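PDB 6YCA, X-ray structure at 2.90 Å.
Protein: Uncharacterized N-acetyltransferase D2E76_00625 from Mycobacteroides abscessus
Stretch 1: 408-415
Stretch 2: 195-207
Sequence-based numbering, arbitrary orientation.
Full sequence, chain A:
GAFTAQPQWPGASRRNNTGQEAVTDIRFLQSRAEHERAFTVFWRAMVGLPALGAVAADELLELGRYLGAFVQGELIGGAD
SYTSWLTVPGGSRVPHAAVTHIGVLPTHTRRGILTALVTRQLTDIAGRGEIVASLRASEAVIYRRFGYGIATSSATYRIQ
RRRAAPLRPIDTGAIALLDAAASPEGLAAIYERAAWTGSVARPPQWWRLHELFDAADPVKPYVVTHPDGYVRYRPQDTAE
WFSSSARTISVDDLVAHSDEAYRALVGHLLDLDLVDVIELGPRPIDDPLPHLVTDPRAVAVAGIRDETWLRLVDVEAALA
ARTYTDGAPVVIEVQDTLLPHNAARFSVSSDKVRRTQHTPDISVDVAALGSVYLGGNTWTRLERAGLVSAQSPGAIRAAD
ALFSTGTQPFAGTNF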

# COMPACT_ATOMS: atom_id res chain seq x y z
N GLN A 408 -26.19 -2.23 24.30
CA GLN A 408 -25.76 -3.44 23.63
C GLN A 408 -24.86 -4.24 24.57
O GLN A 408 -23.98 -3.67 25.22
CB GLN A 408 -25.01 -3.11 22.35
CG GLN A 408 -25.91 -2.68 21.21
CD GLN A 408 -26.69 -3.84 20.63
OE1 GLN A 408 -26.11 -4.86 20.25
NE2 GLN A 408 -28.01 -3.70 20.57
N PRO A 409 -25.06 -5.56 24.66
CA PRO A 409 -24.22 -6.37 25.55
C PRO A 409 -22.80 -6.44 25.02
O PRO A 409 -22.55 -6.34 23.82
CB PRO A 409 -24.89 -7.74 25.50
CG PRO A 409 -25.52 -7.77 24.15
CD PRO A 409 -26.00 -6.38 23.88
N PHE A 410 -21.87 -6.65 25.95
CA PHE A 410 -20.46 -6.58 25.61
C PHE A 410 -19.66 -7.23 26.73
O PHE A 410 -19.89 -6.94 27.90
CB PHE A 410 -20.05 -5.12 25.45
CG PHE A 410 -18.59 -4.90 25.37
CD1 PHE A 410 -17.88 -5.27 24.24
CD2 PHE A 410 -17.90 -4.34 26.43
CE1 PHE A 410 -16.52 -5.07 24.17
CE2 PHE A 410 -16.54 -4.13 26.36
CZ PHE A 410 -15.85 -4.50 25.23
N ALA A 411 -18.74 -8.12 26.37
CA ALA A 411 -17.84 -8.78 27.31
C ALA A 411 -16.44 -8.23 27.06
O ALA A 411 -15.75 -8.67 26.14
CB ALA A 411 -17.88 -10.29 27.12
N GLY A 412 -15.99 -7.30 27.89
CA GLY A 412 -14.68 -6.71 27.66
C GLY A 412 -13.49 -7.64 27.83
O GLY A 412 -12.34 -7.18 27.90
N THR A 413 -13.74 -8.95 27.90
CA THR A 413 -12.72 -9.93 28.22
C THR A 413 -12.84 -11.13 27.30
O THR A 413 -13.95 -11.54 26.93
CB THR A 413 -12.85 -10.37 29.69
OG1 THR A 413 -12.77 -11.80 29.77
CG2 THR A 413 -14.17 -9.91 30.29
N ASN A 414 -11.69 -11.69 26.92
CA ASN A 414 -11.62 -12.87 26.07
C ASN A 414 -10.97 -14.03 26.83
O ASN A 414 -10.24 -13.83 27.80
CB ASN A 414 -10.81 -12.60 24.80
CG ASN A 414 -11.57 -11.77 23.78
OD1 ASN A 414 -12.72 -11.39 24.00
ND2 ASN A 414 -10.92 -11.50 22.66
N PHE A 415 -11.28 -15.24 26.37
CA PHE A 415 -10.74 -16.45 26.98
C PHE A 415 -10.74 -17.61 25.99
O PHE A 415 -10.18 -18.67 26.26
CB PHE A 415 -11.51 -16.82 28.25
CG PHE A 415 -12.99 -16.91 28.05
CD1 PHE A 415 -13.57 -18.10 27.63
CD2 PHE A 415 -13.80 -15.81 28.27
CE1 PHE A 415 -14.94 -18.18 27.44
CE2 PHE A 415 -15.18 -15.89 28.09
CZ PHE A 415 -15.74 -17.08 27.67
OXT PHE A 415 -11.31 -17.53 24.90
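Stretch 2 (195-207) AWTGSVARPPQWW

Three hydrogen bonds hold the tail: two of its backbone carbonyls are reached by indole nitrogens, and one of its amides meets a carbonyl of stretch 2. Trp206 NE1 donates to Asn414 O at 2.8 Å, with the acceptor near the plane of the indole, and the main chain is paired where Phe410 N donates to Thr197 O at 3.0 Å in a nearly straight bond. Trp196 NE1 lies equally close to Phe410 O, 2.8 Å, but the N-H points well off the oxygen and the bond is weak. Between these anchors, Arg202, its side chain extended beyond CB, brings NH2 to 3.0 Å from Gly412 O.

The two segments run in the same direction: Phe410 lies beside Gly198, Ala411 beside Ser199, and further on Phe415 comes nearest Trp206, with CA atoms 4.7, 4.5 and 7.6 Å apart. Stretch 1 has no regular helix or strand. Stretch 2 opens with a type II beta turn from Trp196 to Ser199, closed by Ser199 N to Trp196 O at 3.2 Å and reinforced by Ser199 OG to the same Trp196 O at 2.7 Å. It then continues as loop to Pro203, the N-cap of the helix that carries Trp206.

Gly198 is demanded twice: its backbone angles of 102/-15 would jam a CB against the preceding carbonyl, and that CB would fall 2.5 Å from Phe410 N. With no CB there, the backbone of Phe410 can lie close against Gly198; beside it, Ala411 CB is 3.2 Å from Gly198 O.

Packing completes the fit. Val200 points toward the tail, placing CG1 4.4 Å from Ala411 CB and CG2 3.8 Å from Thr413 CG2 and 4.2 Å from Phe415 CE2. Thr413, the residue most covered here, also sets CB 3.3 Å from Arg202 NE. The Phe410 ring and the five-membered ring of Trp196 are near parallel but slid apart, barely overlapping.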

# COMPACT_ATOMS: atom_id res chain seq x y z
N ALA A 195 -20.65 -4.42 36.25
CA ALA A 195 -22.09 -4.62 36.23
C ALA A 195 -22.72 -4.51 34.85
O ALA A 195 -23.94 -4.67 34.74
CB ALA A 195 -22.79 -3.64 37.19
N TRP A 196 -21.94 -4.26 33.80
CA TRP A 196 -22.52 -4.10 32.48
C TRP A 196 -22.93 -5.45 31.91
O TRP A 196 -22.32 -6.49 32.19
CB TRP A 196 -21.54 -3.41 31.53
CG TRP A 196 -20.32 -4.19 31.18
CD1 TRP A 196 -20.20 -5.13 30.20
CD2 TRP A 196 -19.02 -4.06 31.77
NE1 TRP A 196 -18.92 -5.62 30.16
CE2 TRP A 196 -18.17 -4.98 31.11
CE3 TRP A 196 -18.50 -3.27 32.79
CZ2 TRP A 196 -16.83 -5.12 31.46
CZ3 TRP A 196 -17.16 -3.42 33.13
CH2 TRP A 196 -16.35 -4.34 32.46
N THR A 197 -24.00 -5.44 31.10
CA THR A 197 -24.54 -6.67 30.54
C THR A 197 -23.54 -7.28 29.57
O THR A 197 -23.00 -6.59 28.70
CB THR A 197 -25.86 -6.39 29.83
OG1 THR A 197 -26.79 -5.84 30.76
CG2 THR A 197 -26.43 -7.68 29.27
N GLY A 198 -23.30 -8.59 29.71
CA GLY A 198 -22.33 -9.31 28.93
C GLY A 198 -21.03 -9.58 29.64
O GLY A 198 -20.26 -10.44 29.19
N SER A 199 -20.77 -8.89 30.75
CA SER A 199 -19.53 -9.09 31.49
C SER A 199 -19.45 -10.51 32.06
O SER A 199 -20.46 -11.12 32.42
CB SER A 199 -19.42 -8.06 32.62
OG SER A 199 -20.55 -8.10 33.47
N VAL A 200 -18.23 -11.04 32.11
CA VAL A 200 -17.97 -12.38 32.60
C VAL A 200 -16.90 -12.30 33.67
O VAL A 200 -16.16 -11.32 33.77
CB VAL A 200 -17.55 -13.36 31.48
CG1 VAL A 200 -18.53 -13.30 30.32
CG2 VAL A 200 -16.14 -13.05 31.02
N ALA A 201 -16.84 -13.34 34.50
CA ALA A 201 -15.83 -13.38 35.55
C ALA A 201 -14.43 -13.47 34.95
O ALA A 201 -14.21 -14.12 33.93
CB ALA A 201 -16.06 -14.60 36.44
N ARG A 202 -13.48 -12.80 35.61
CA ARG A 202 -12.06 -12.90 35.29
C ARG A 202 -11.38 -13.63 36.44
O ARG A 202 -10.96 -13.00 37.43
CB ARG A 202 -11.43 -11.52 35.08
CG ARG A 202 -11.78 -10.88 33.75
CD ARG A 202 -11.13 -9.52 33.60
NE ARG A 202 -11.50 -8.89 32.33
CZ ARG A 202 -11.01 -7.73 31.90
NH1 ARG A 202 -10.13 -7.06 32.63
NH2 ARG A 202 -11.39 -7.25 30.73
N PRO A 203 -11.27 -14.96 36.38
CA PRO A 203 -10.70 -15.71 37.50
C PRO A 203 -9.22 -15.40 37.65
O PRO A 203 -8.62 -14.79 36.76
CB PRO A 203 -10.90 -17.18 37.07
CG PRO A 203 -11.92 -17.13 35.97
CD PRO A 203 -11.70 -15.83 35.28
N PRO A 204 -8.60 -15.81 38.76
CA PRO A 204 -7.15 -15.60 38.90
C PRO A 204 -6.34 -16.20 37.76
O PRO A 204 -5.30 -15.64 37.41
CB PRO A 204 -6.83 -16.25 40.26
CG PRO A 204 -8.02 -17.09 40.59
CD PRO A 204 -9.19 -16.39 39.98
N GLN A 205 -6.78 -17.33 37.19
CA GLN A 205 -6.05 -17.90 36.06
C GLN A 205 -6.03 -16.95 34.87
O GLN A 205 -5.05 -16.93 34.12
CB GLN A 205 -6.64 -19.25 35.64
CG GLN A 205 -6.57 -20.35 36.69
CD GLN A 205 -7.92 -20.62 37.34
OE1 GLN A 205 -8.67 -19.69 37.65
NE2 GLN A 205 -8.24 -21.89 37.55
N TRP A 206 -7.09 -16.16 34.68
CA TRP A 206 -7.09 -15.20 33.58
C TRP A 206 -6.05 -14.11 33.81
O TRP A 206 -5.36 -13.70 32.87
CB TRP A 206 -8.49 -14.60 33.41
CG TRP A 206 -8.61 -13.67 32.23
CD1 TRP A 206 -9.02 -14.00 30.98
CD2 TRP A 206 -8.35 -12.26 32.21
NE1 TRP A 206 -9.01 -12.89 30.17
CE2 TRP A 206 -8.60 -11.81 30.90
CE3 TRP A 206 -7.92 -11.34 33.17
CZ2 TRP A 206 -8.44 -10.48 30.53
CZ3 TRP A 206 -7.75 -10.02 32.79
CH2 TRP A 206 -8.02 -9.61 31.48
N TRP A 207 -5.91 -13.64 35.05
CA TRP A 207 -4.92 -12.62 35.34
C TRP A 207 -3.51 -13.22 35.32
O TRP A 207 -2.55 -12.57 34.89
CB TRP A 207 -5.21 -11.98 36.69
CG TRP A 207 -6.52 -11.27 36.74
CD1 TRP A 207 -7.71 -11.78 37.17
CD2 TRP A 207 -6.79 -9.93 36.31
NE1 TRP A 207 -8.70 -10.83 37.06
CE2 TRP A 207 -8.16 -9.69 36.53
CE3 TRP A 207 -6.01 -8.91 35.76
CZ2 TRP A 207 -8.76 -8.47 36.22
CZ3 TRP A 207 -6.61 -7.71 35.46
CH2 TRP A 207 -7.97 -7.50 35.69